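Local coordinates for protein acetylxylan esterase / glucomannan deacetylase (Cellvibrio japonicus, PDB 2WAA) that removes acetyl groups from xylan and glucomannan during the breakdown of plant cell walls, as a carbohydrate esterase of family 2, at residues P18-M23 with F124-L130; P226-I230 with L333-W339; P243-I249 with S286-T291. All blocks are in the same frame, centred on the assembly; numbering follows the deposited sequence.

Contact 1. Residues P18-M23 with F124-L130; sequences PHIQVM and FLPAPVL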
loop_
_atom_site.group_PDB
_atom_site.type_symbol
_atom_site.label_atom_id
_atom_site.label_comp_id
_atom_site.label_asym_id
_atom_site.label_seq_id
_atom_site.Cartn_x
_atom_site.Cartn_y
_atom_site.Cartn_z
ATOM N N PRO A 18 -4.290 16.441 14.563
ATOM C CA PRO A 18 -3.975 15.269 15.384
ATOM C C PRO A 18 -5.150 14.338 15.631
ATOM O O PRO A 18 -4.932 13.227 16.091
ATOM C CB PRO A 18 -3.530 15.866 16.733
ATOM C CG PRO A 18 -3.423 17.276 16.564
ATOM C CD PRO A 18 -3.972 17.724 15.227
ATOM N N HIS A 19 -6.381 14.799 15.394
ATOM C CA HIS A 19 -7.531 13.919 15.563
ATOM C C HIS A 19 -7.661 12.930 14.422
ATOM O O HIS A 19 -8.380 11.945 14.555
ATOM C CB HIS A 19 -8.854 14.695 15.664
ATOM C CG HIS A 19 -8.958 15.545 16.894
ATOM N ND1 HIS A 19 -8.513 16.850 16.933
ATOM C CD2 HIS A 19 -9.454 15.282 18.126
ATOM C CE1 HIS A 19 -8.723 17.362 18.140
ATOM N NE2 HIS A 19 -9.303 16.433 18.879
ATOM N N ILE A 20 -6.977 13.184 13.316
ATOM C CA ILE A 20 -7.063 12.262 12.179
ATOM C C ILE A 20 -5.821 11.356 12.161
ATOM O O ILE A 20 -4.673 11.833 12.008
ATOM C CB ILE A 20 -7.209 13.024 10.862
ATOM C CG1 ILE A 20 -8.531 13.793 10.848
ATOM C CG2 ILE A 20 -7.206 12.029 9.666
ATOM C CD1 ILE A 20 -8.602 14.696 9.732
ATOM N N GLN A 21 -6.061 10.071 12.396
ATOM C CA GLN A 21 -5.027 9.040 12.348
ATOM C C GLN A 21 -4.659 8.752 10.893
ATOM O O GLN A 21 -5.535 8.772 10.013
ATOM C CB GLN A 21 -5.510 7.781 13.084
ATOM C CG GLN A 21 -4.349 6.738 13.282
ATOM C CD GLN A 21 -3.117 7.371 13.958
ATOM O OE1 GLN A 21 -2.243 7.933 13.300
ATOM N NE2 GLN A 21 -3.055 7.305 15.302
ATOM N N VAL A 22 -3.367 8.486 10.632
ATOM C CA VAL A 22 -2.939 8.279 9.265
ATOM C C VAL A 22 -2.007 7.096 9.264
ATOM O O VAL A 22 -1.016 7.054 10.043
ATOM C CB VAL A 22 -2.144 9.481 8.771
ATOM C CG1 VAL A 22 -1.605 9.220 7.322
ATOM C CG2 VAL A 22 -3.072 10.746 8.768
ATOM N N MET A 23 -2.292 6.153 8.388
ATOM C CA MET A 23 -1.381 5.017 8.212
ATOM C C MET A 23 -1.064 4.978 6.717
ATOM O O MET A 23 -1.979 4.906 5.901
ATOM C CB MET A 23 -2.069 3.707 8.642
ATOM C CG MET A 23 -1.068 2.472 8.523
ATOM S SD MET A 23 -1.955 0.973 8.956
ATOM C CE MET A 23 -2.939 0.617 7.491
ATOM N N PHE A 124 -14.672 15.938 17.684
ATOM C CA PHE A 124 -13.840 14.838 17.264
ATOM C C PHE A 124 -13.258 14.241 18.565
ATOM O O PHE A 124 -12.686 14.973 19.402
ATOM C CB PHE A 124 -12.695 15.359 16.390
ATOM C CG PHE A 124 -13.133 15.792 15.043
ATOM C CD1 PHE A 124 -13.082 14.888 13.988
ATOM C CD2 PHE A 124 -13.642 17.080 14.824
ATOM C CE1 PHE A 124 -13.518 15.252 12.726
ATOM C CE2 PHE A 124 -14.065 17.472 13.567
ATOM C CZ PHE A 124 -14.010 16.578 12.505
ATOM N N LEU A 125 -13.340 12.923 18.702
ATOM C CA LEU A 125 -12.702 12.225 19.826
ATOM C C LEU A 125 -11.212 11.946 19.508
ATOM O O LEU A 125 -10.787 12.242 18.400
ATOM C CB LEU A 125 -13.517 10.969 20.117
ATOM C CG LEU A 125 -14.986 11.290 20.521
ATOM C CD1 LEU A 125 -15.773 10.013 20.592
ATOM C CD2 LEU A 125 -15.024 11.978 21.869
ATOM N N PRO A 126 -10.416 11.430 20.483
ATOM C CA PRO A 126 -9.003 11.135 20.261
ATOM C C PRO A 126 -8.858 10.189 19.083
ATOM O O PRO A 126 -9.713 9.316 18.864
ATOM C CB PRO A 126 -8.567 10.393 21.542
ATOM C CG PRO A 126 -9.489 10.966 22.606
ATOM C CD PRO A 126 -10.830 11.060 21.852
ATOM N N ALA A 127 -7.774 10.397 18.343
ATOM C CA ALA A 127 -7.473 9.564 17.181
ATOM C C ALA A 127 -7.510 8.059 17.465
ATOM O O ALA A 127 -7.058 7.583 18.537
ATOM C CB ALA A 127 -6.085 9.951 16.623
ATOM N N PRO A 128 -7.983 7.283 16.479
ATOM C CA PRO A 128 -7.919 5.845 16.644
ATOM C C PRO A 128 -6.469 5.458 16.933
ATOM O O PRO A 128 -5.560 6.049 16.405
ATOM C CB PRO A 128 -8.351 5.310 15.268
ATOM C CG PRO A 128 -9.226 6.395 14.682
ATOM C CD PRO A 128 -8.782 7.704 15.300
ATOM N N VAL A 129 -6.273 4.434 17.747
ATOM C CA VAL A 129 -4.939 3.997 18.100
ATOM C C VAL A 129 -4.535 2.886 17.129
ATOM O O VAL A 129 -5.271 1.943 16.885
ATOM C CB VAL A 129 -4.976 3.454 19.553
ATOM C CG1 VAL A 129 -3.674 2.687 19.890
ATOM C CG2 VAL A 129 -5.171 4.633 20.489
ATOM N N LEU A 130 -3.356 3.014 16.547
ATOM C CA LEU A 130 -2.869 1.978 15.630
ATOM C C LEU A 130 -2.068 0.910 16.373
ATOM O O LEU A 130 -1.491 1.171 17.438
ATOM C CB LEU A 130 -1.951 2.651 14.583
ATOM C CG LEU A 130 -2.622 3.684 13.623
ATOM C CD1 LEU A 130 -1.518 4.299 12.735
ATOM C CD2 LEU A 130 -3.754 3.086 12.805
HETATM O O HOH W 1 -6.013 12.700 19.034
HETATM O O HOH W 2 -10.573 11.121 15.915
HETATM O O HOH W 3 -10.760 14.758 21.392
#
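This is a surface contact at the edge of an antiparallel sheet in the CE2 N-terminal beta-domain: residues 18-23, leading into strand 21-23, run beside the irregular segment 124-130, which leads on to strand 133-139, the hydrolase domain's first. No direct backbone hydrogen bond joins the two, and side chains and water do the work instead. Gln21 is the chief link: its NE2 donates to Pro128 O at 3.0 Å, while its OE1 accepts from Val22 N at 2.9 Å, so one amide both donates and accepts. The aliphatic part of Gln21 also packs on Leu130, CG to CG 3.5 Å, and its CB lies 4.0 Å from Pro128 CD. Ala127, small enough to face residues 18-23 closely, brings CB to 3.5 Å from Pro18 O. Beside it a water accepts from Ala127 N (3.0 Å) and donates to Pro18 O (3.2 Å). His19 lays CD2 3.3 Å from Leu125 O, with ND1 hydrogen-bonded to Asp17. Both segments pair with strand 42-48, one after the other along it, Gln21 with Ser44 and Leu125 with Ile46; the Phe124 ring packs on strands 10-14 and 112-119, and Met23 and Leu130 reach Gln178 of strand 177-183.

Contact 2. Residues P226-I230 with L333-W339; sequences PDLII and LRQIMDW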
loop_
_atom_site.group_PDB
_atom_site.type_symbol
_atom_site.label_atom_id
_atom_site.label_comp_id
_atom_site.label_asym_id
_atom_site.label_seq_id
_atom_site.Cartn_x
_atom_site.Cartn_y
_atom_site.Cartn_z
ATOM N N PRO A 226 9.647 0.549 10.140
ATOM C CA PRO A 226 8.987 -0.749 10.232
ATOM C C PRO A 226 9.815 -1.779 10.988
ATOM O O PRO A 226 11.065 -1.701 10.987
ATOM C CB PRO A 226 8.847 -1.172 8.769
ATOM C CG PRO A 226 10.149 -0.551 8.107
ATOM C CD PRO A 226 10.240 0.796 8.801
ATOM N N ASP A 227 9.108 -2.697 11.637
ATOM C CA ASP A 227 9.710 -3.858 12.290
ATOM C C ASP A 227 10.001 -4.928 11.240
ATOM O O ASP A 227 10.947 -5.692 11.373
ATOM C CB ASP A 227 8.698 -4.438 13.240
ATOM C CG ASP A 227 8.370 -3.485 14.366
ATOM O OD1 ASP A 227 9.310 -3.107 15.072
ATOM O OD2 ASP A 227 7.187 -3.113 14.514
ATOM N N LEU A 228 9.151 -4.989 10.208
ATOM C CA LEU A 228 9.316 -5.986 9.135
ATOM C C LEU A 228 9.139 -5.320 7.774
ATOM O O LEU A 228 8.172 -4.569 7.556
ATOM C CB LEU A 228 8.269 -7.062 9.283
ATOM C CG LEU A 228 7.955 -7.951 8.075
ATOM C CD1 LEU A 228 9.112 -8.848 7.776
ATOM C CD2 LEU A 228 6.730 -8.840 8.350
ATOM N N ILE A 229 10.077 -5.604 6.864
ATOM C CA ILE A 229 9.999 -5.144 5.496
ATOM C C ILE A 229 9.910 -6.382 4.591
ATOM O O ILE A 229 10.763 -7.268 4.638
ATOM C CB ILE A 229 11.215 -4.307 5.087
ATOM C CG1 ILE A 229 11.388 -3.138 6.064
ATOM C CG2 ILE A 229 11.087 -3.879 3.588
ATOM C CD1 ILE A 229 12.568 -2.317 5.808
ATOM N N ILE A 230 8.887 -6.434 3.766
ATOM C CA ILE A 230 8.787 -7.539 2.799
ATOM C C ILE A 230 9.112 -6.972 1.454
ATOM O O ILE A 230 8.472 -6.003 1.049
ATOM C CB ILE A 230 7.343 -8.070 2.775
ATOM C CG1 ILE A 230 7.018 -8.595 4.190
ATOM C CG2 ILE A 230 7.177 -9.227 1.707
ATOM C CD1 ILE A 230 5.559 -8.808 4.424
ATOM N N LEU A 333 6.089 -15.541 8.236
ATOM C CA LEU A 333 6.388 -14.300 8.925
ATOM C C LEU A 333 6.308 -14.463 10.456
ATOM O O LEU A 333 7.132 -13.874 11.204
ATOM C CB LEU A 333 5.444 -13.203 8.460
ATOM C CG LEU A 333 5.581 -12.896 6.979
ATOM C CD1 LEU A 333 4.693 -11.676 6.586
ATOM C CD2 LEU A 333 7.056 -12.578 6.589
ATOM N N ARG A 334 5.345 -15.232 10.931
ATOM C CA ARG A 334 5.318 -15.441 12.403
ATOM C C ARG A 334 6.638 -16.051 12.907
ATOM O O ARG A 334 7.146 -15.676 13.991
ATOM C CB ARG A 334 4.152 -16.337 12.842
ATOM C CG ARG A 334 2.774 -15.758 12.508
ATOM C CD ARG A 334 1.674 -16.427 13.335
ATOM N NE ARG A 334 0.344 -15.891 12.997
ATOM C CZ ARG A 334 -0.202 -14.809 13.550
ATOM N NH1 ARG A 334 0.471 -14.127 14.480
ATOM N NH2 ARG A 334 -1.416 -14.411 13.166
ATOM N N GLN A 335 7.183 -17.025 12.166
ATOM C CA GLN A 335 8.389 -17.726 12.604
ATOM C C GLN A 335 9.572 -16.785 12.510
ATOM O O GLN A 335 10.459 -16.804 13.363
ATOM C CB GLN A 335 8.656 -18.978 11.728
ATOM C CG GLN A 335 7.778 -20.185 12.031
ATOM C CD GLN A 335 7.797 -21.253 10.923
ATOM O OE1 GLN A 335 7.732 -20.923 9.748
ATOM N NE2 GLN A 335 7.851 -22.528 11.304
ATOM N N ILE A 336 9.612 -15.999 11.426
ATOM C CA ILE A 336 10.737 -15.120 11.183
ATOM C C ILE A 336 10.743 -14.002 12.254
ATOM O O ILE A 336 11.810 -13.616 12.730
ATOM C CB ILE A 336 10.685 -14.532 9.760
ATOM C CG1 ILE A 336 11.099 -15.596 8.713
ATOM C CG2 ILE A 336 11.663 -13.366 9.601
ATOM C CD1 ILE A 336 10.536 -15.306 7.321
ATOM N N MET A 337 9.556 -13.506 12.606
ATOM C CA MET A 337 9.455 -12.318 13.507
ATOM C C MET A 337 9.255 -12.744 14.964
ATOM O O MET A 337 9.257 -11.900 15.886
ATOM C CB MET A 337 8.255 -11.463 13.102
ATOM C CG MET A 337 8.403 -10.704 11.749
ATOM S SD MET A 337 9.941 -9.841 11.530
ATOM C CE MET A 337 9.820 -8.513 12.710
ATOM N N ASP A 338 9.038 -14.032 15.183
ATOM C CA ASP A 338 8.652 -14.497 16.496
ATOM C C ASP A 338 7.397 -13.762 16.963
ATOM O O ASP A 338 7.290 -13.330 18.119
ATOM C CB ASP A 338 9.821 -14.333 17.474
ATOM C CG ASP A 338 9.647 -15.168 18.727
ATOM O OD1 ASP A 338 8.992 -16.241 18.660
ATOM O OD2 ASP A 338 10.171 -14.732 19.784
ATOM N N TRP A 339 6.449 -13.621 16.046
ATOM C CA TRP A 339 5.151 -13.063 16.291
ATOM C C TRP A 339 4.211 -14.252 16.268
ATOM O O TRP A 339 3.307 -14.381 15.409
ATOM C CB TRP A 339 4.792 -12.055 15.197
ATOM C CG TRP A 339 5.565 -10.721 15.256
ATOM C CD1 TRP A 339 6.366 -10.268 16.253
ATOM C CD2 TRP A 339 5.497 -9.658 14.283
ATOM N NE1 TRP A 339 6.841 -8.992 15.942
ATOM C CE2 TRP A 339 6.298 -8.601 14.746
ATOM C CE3 TRP A 339 4.828 -9.510 13.073
ATOM C CZ2 TRP A 339 6.475 -7.404 14.010
ATOM C CZ3 TRP A 339 4.992 -8.321 12.360
ATOM C CH2 TRP A 339 5.815 -7.295 12.832
#
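Apolar side chains carry this contact between strand 228-230 and the last turn of the C-terminal helix. Leu228 points at the helix and meets three residues: its CD2 lies 3.9 Å from Leu333 CD1, and its CB lies 3.9 Å from Met337 SD and 4.3 Å from Trp339 CH2. Ile230 CD1 adds a 3.7 Å contact with Leu333 CD1. Branched side chains fill the buried part, whereas flexible Met337 bends to bring CE within 3.3 Å of Asp227 O. Among the aromatic contacts, Asp227 CB sits at the edge of the Trp339 ring, 3.8 Å from CZ2; Arg133 makes a cation-pi contact with the same indole. No hydrogen bond crosses: Asp227 OD2 accepts from Lys134 N of the neighbouring strand 133-139, and Arg334 NH1 donates to Trp339 O at 3.0 Å within 333-339, holding the chain folded back after Asp338 leaves the helix with positive phi. The axes of 228-230 and 333-337 approach to 11.0 Å, their directions 136° apart; a helix packed on a parallel sheet is characteristic of the alpha/beta/alpha sandwich of SGNH hydrolases.

Contact 3. Residues P243-I249 with S286-T291; sequences PDRATYI and SYIGET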
loop_
_atom_site.group_PDB
_atom_site.type_symbol
_atom_site.label_atom_id
_atom_site.label_comp_id
_atom_site.label_asym_id
_atom_site.label_seq_id
_atom_site.Cartn_x
_atom_site.Cartn_y
_atom_site.Cartn_z
ATOM N N PRO A 243 16.624 -11.536 -16.345
ATOM C CA PRO A 243 17.722 -10.551 -16.438
ATOM C C PRO A 243 19.092 -11.111 -16.069
ATOM O O PRO A 243 19.205 -12.128 -15.385
ATOM C CB PRO A 243 17.323 -9.455 -15.407
ATOM C CG PRO A 243 16.378 -10.158 -14.411
ATOM C CD PRO A 243 15.659 -11.209 -15.239
ATOM N N ASP A 244 20.142 -10.445 -16.525
ATOM C CA ASP A 244 21.505 -10.828 -16.172
ATOM C C ASP A 244 21.706 -11.092 -14.657
ATOM O O ASP A 244 21.431 -10.205 -13.815
ATOM C CB ASP A 244 22.475 -9.717 -16.620
ATOM C CG ASP A 244 23.893 -10.038 -16.271
ATOM O OD1 ASP A 244 24.381 -11.090 -16.747
ATOM O OD2 ASP A 244 24.537 -9.277 -15.513
ATOM N N ARG A 245 22.232 -12.266 -14.318
ATOM C CA ARG A 245 22.370 -12.672 -12.922
ATOM C C ARG A 245 23.243 -11.746 -12.085
ATOM O O ARG A 245 22.793 -11.241 -11.028
ATOM C CB ARG A 245 22.844 -14.125 -12.840
ATOM C CG ARG A 245 23.270 -14.570 -11.480
ATOM C CD ARG A 245 23.547 -16.119 -11.440
ATOM N NE ARG A 245 23.360 -16.575 -10.081
ATOM C CZ ARG A 245 22.368 -17.358 -9.637
ATOM N NH1 ARG A 245 21.465 -17.904 -10.445
ATOM N NH2 ARG A 245 22.313 -17.622 -8.343
ATOM N N ALA A 246 24.483 -11.495 -12.519
ATOM C CA ALA A 246 25.340 -10.612 -11.713
ATOM C C ALA A 246 24.732 -9.221 -11.537
ATOM O O ALA A 246 24.805 -8.656 -10.470
ATOM C CB ALA A 246 26.798 -10.515 -12.293
ATOM N N THR A 247 24.139 -8.671 -12.586
ATOM C CA THR A 247 23.597 -7.330 -12.533
ATOM C C THR A 247 22.425 -7.270 -11.527
ATOM O O THR A 247 22.330 -6.390 -10.661
ATOM C CB THR A 247 23.029 -6.917 -13.896
ATOM O OG1 THR A 247 24.070 -6.892 -14.886
ATOM C CG2 THR A 247 22.391 -5.531 -13.815
ATOM N N TYR A 248 21.542 -8.233 -11.640
ATOM C CA TYR A 248 20.387 -8.244 -10.759
ATOM C C TYR A 248 20.790 -8.448 -9.293
ATOM O O TYR A 248 20.315 -7.735 -8.390
ATOM C CB TYR A 248 19.430 -9.329 -11.200
ATOM C CG TYR A 248 18.042 -9.066 -10.680
ATOM C CD1 TYR A 248 17.179 -8.249 -11.399
ATOM C CD2 TYR A 248 17.601 -9.646 -9.488
ATOM C CE1 TYR A 248 15.875 -8.000 -10.952
ATOM C CE2 TYR A 248 16.292 -9.432 -9.031
ATOM C CZ TYR A 248 15.451 -8.591 -9.776
ATOM O OH TYR A 248 14.176 -8.331 -9.366
ATOM N N ILE A 249 21.655 -9.423 -9.043
ATOM C CA ILE A 249 22.034 -9.722 -7.667
ATOM C C ILE A 249 22.793 -8.543 -7.080
ATOM O O ILE A 249 22.588 -8.159 -5.909
ATOM C CB ILE A 249 22.860 -11.018 -7.569
ATOM C CG1 ILE A 249 21.962 -12.248 -7.890
ATOM C CG2 ILE A 249 23.563 -11.139 -6.169
ATOM C CD1 ILE A 249 22.779 -13.538 -8.026
ATOM N N SER A 286 16.556 -18.224 -7.070
ATOM C CA SER A 286 17.986 -18.450 -7.047
ATOM C C SER A 286 18.711 -17.133 -6.770
ATOM O O SER A 286 19.604 -17.083 -5.938
ATOM C CB SER A 286 18.466 -18.997 -8.403
ATOM O OG SER A 286 19.822 -19.349 -8.256
ATOM N N TYR A 287 18.292 -16.076 -7.465
ATOM C CA TYR A 287 18.923 -14.766 -7.330
ATOM C C TYR A 287 18.741 -14.240 -5.886
ATOM O O TYR A 287 19.653 -13.662 -5.293
ATOM C CB TYR A 287 18.283 -13.795 -8.310
ATOM C CG TYR A 287 18.628 -13.981 -9.782
ATOM C CD1 TYR A 287 19.363 -15.096 -10.237
ATOM C CD2 TYR A 287 18.166 -13.065 -10.727
ATOM C CE1 TYR A 287 19.669 -15.252 -11.619
ATOM C CE2 TYR A 287 18.473 -13.214 -12.121
ATOM C CZ TYR A 287 19.245 -14.294 -12.533
ATOM O OH TYR A 287 19.487 -14.436 -13.888
ATOM N N ILE A 288 17.564 -14.468 -5.313
ATOM C CA ILE A 288 17.330 -14.081 -3.942
ATOM C C ILE A 288 18.277 -14.837 -2.998
ATOM O O ILE A 288 18.832 -14.254 -2.051
ATOM C CB ILE A 288 15.828 -14.317 -3.539
ATOM C CG1 ILE A 288 14.980 -13.202 -4.179
ATOM C CG2 ILE A 288 15.685 -14.358 -1.968
ATOM C CD1 ILE A 288 13.454 -13.494 -4.181
ATOM N N GLY A 289 18.445 -16.140 -3.222
ATOM C CA GLY A 289 19.313 -16.899 -2.330
ATOM C C GLY A 289 20.729 -16.328 -2.435
ATOM O O GLY A 289 21.428 -16.203 -1.446
ATOM N N GLU A 290 21.178 -15.990 -3.635
ATOM C CA GLU A 290 22.539 -15.495 -3.769
ATOM C C GLU A 290 22.650 -14.068 -3.211
ATOM O O GLU A 290 23.688 -13.686 -2.679
ATOM C CB GLU A 290 23.024 -15.531 -5.224
ATOM C CG GLU A 290 24.498 -15.274 -5.346
ATOM C CD GLU A 290 25.066 -15.597 -6.762
ATOM O OE1 GLU A 290 24.459 -16.399 -7.502
ATOM O OE2 GLU A 290 26.115 -15.007 -7.127
ATOM N N THR A 291 21.601 -13.276 -3.363
ATOM C CA THR A 291 21.581 -11.936 -2.706
ATOM C C THR A 291 21.778 -12.077 -1.215
ATOM O O THR A 291 22.553 -11.342 -0.582
ATOM C CB THR A 291 20.256 -11.246 -3.043
ATOM O OG1 THR A 291 20.194 -11.081 -4.488
ATOM C CG2 THR A 291 20.078 -9.890 -2.276
#
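Tyr287 lies at the apolar centre, its large ring filling the space between the two helices. Tyr248 CD2 comes within 3.7 Å of Tyr287 CD2, the rings meeting obliquely with centroids 5.8 Å apart. Ile249 CG1 packs 4.0 Å from Tyr287 CB, and Ile249 CG2 reaches 3.8 Å from Thr291 OG1. Thr291 suits this buried place because its hydroxyl is satisfied within its own helix, donating to Tyr287 O at 2.8 Å. Further out, Tyr287 OH donates to Pro243 O (2.8 Å), fixing the turn before helix 245-262. Asp244 then acts as N-cap, its OD2 accepting from Thr247 N at 3.0 Å. The polar edge belongs to Arg245, long enough to span the gap: NE and NH2 both donate to Glu290 OE1, at 2.8 and 2.6 Å, in a salt bridge, while NH1 and NH2 share Ser286 OG at 3.1 and 3.0 Å. The segments' axes approach to 9.9 Å and cross at -58°. Helices 245-262 and 278-295, successive helices of the SGNH hydrolase domain, continue the packing through Tyr252 against Ile288 and Thr291, and Tyr248 touches Leu284 while its OH bonds Asp237, next to Asn236, probably one of the transition-state stabilisers.

Overall arrangement
From the N terminus, the chain first forms the beta-domain, and contact 1 closes a loop of about 100 residues, rich in strand and without helix, by bringing 124-130 back beside 18-23. The chain then passes directly into strand 133-139 of the parallel sheet. Contact 2 opens at strand 228-231 and closes only at the end of helix 319-337, joining the middle of the catalytic domain to its C-terminal helix. Contact 3 falls wholly within that span, pairing helix 245-262 with helix 278-295, so it is nested in contact 2, while contact 1 precedes both. Contacts 1 and 3 lie on opposite sides of the chain's centre, their centres 43 Å apart.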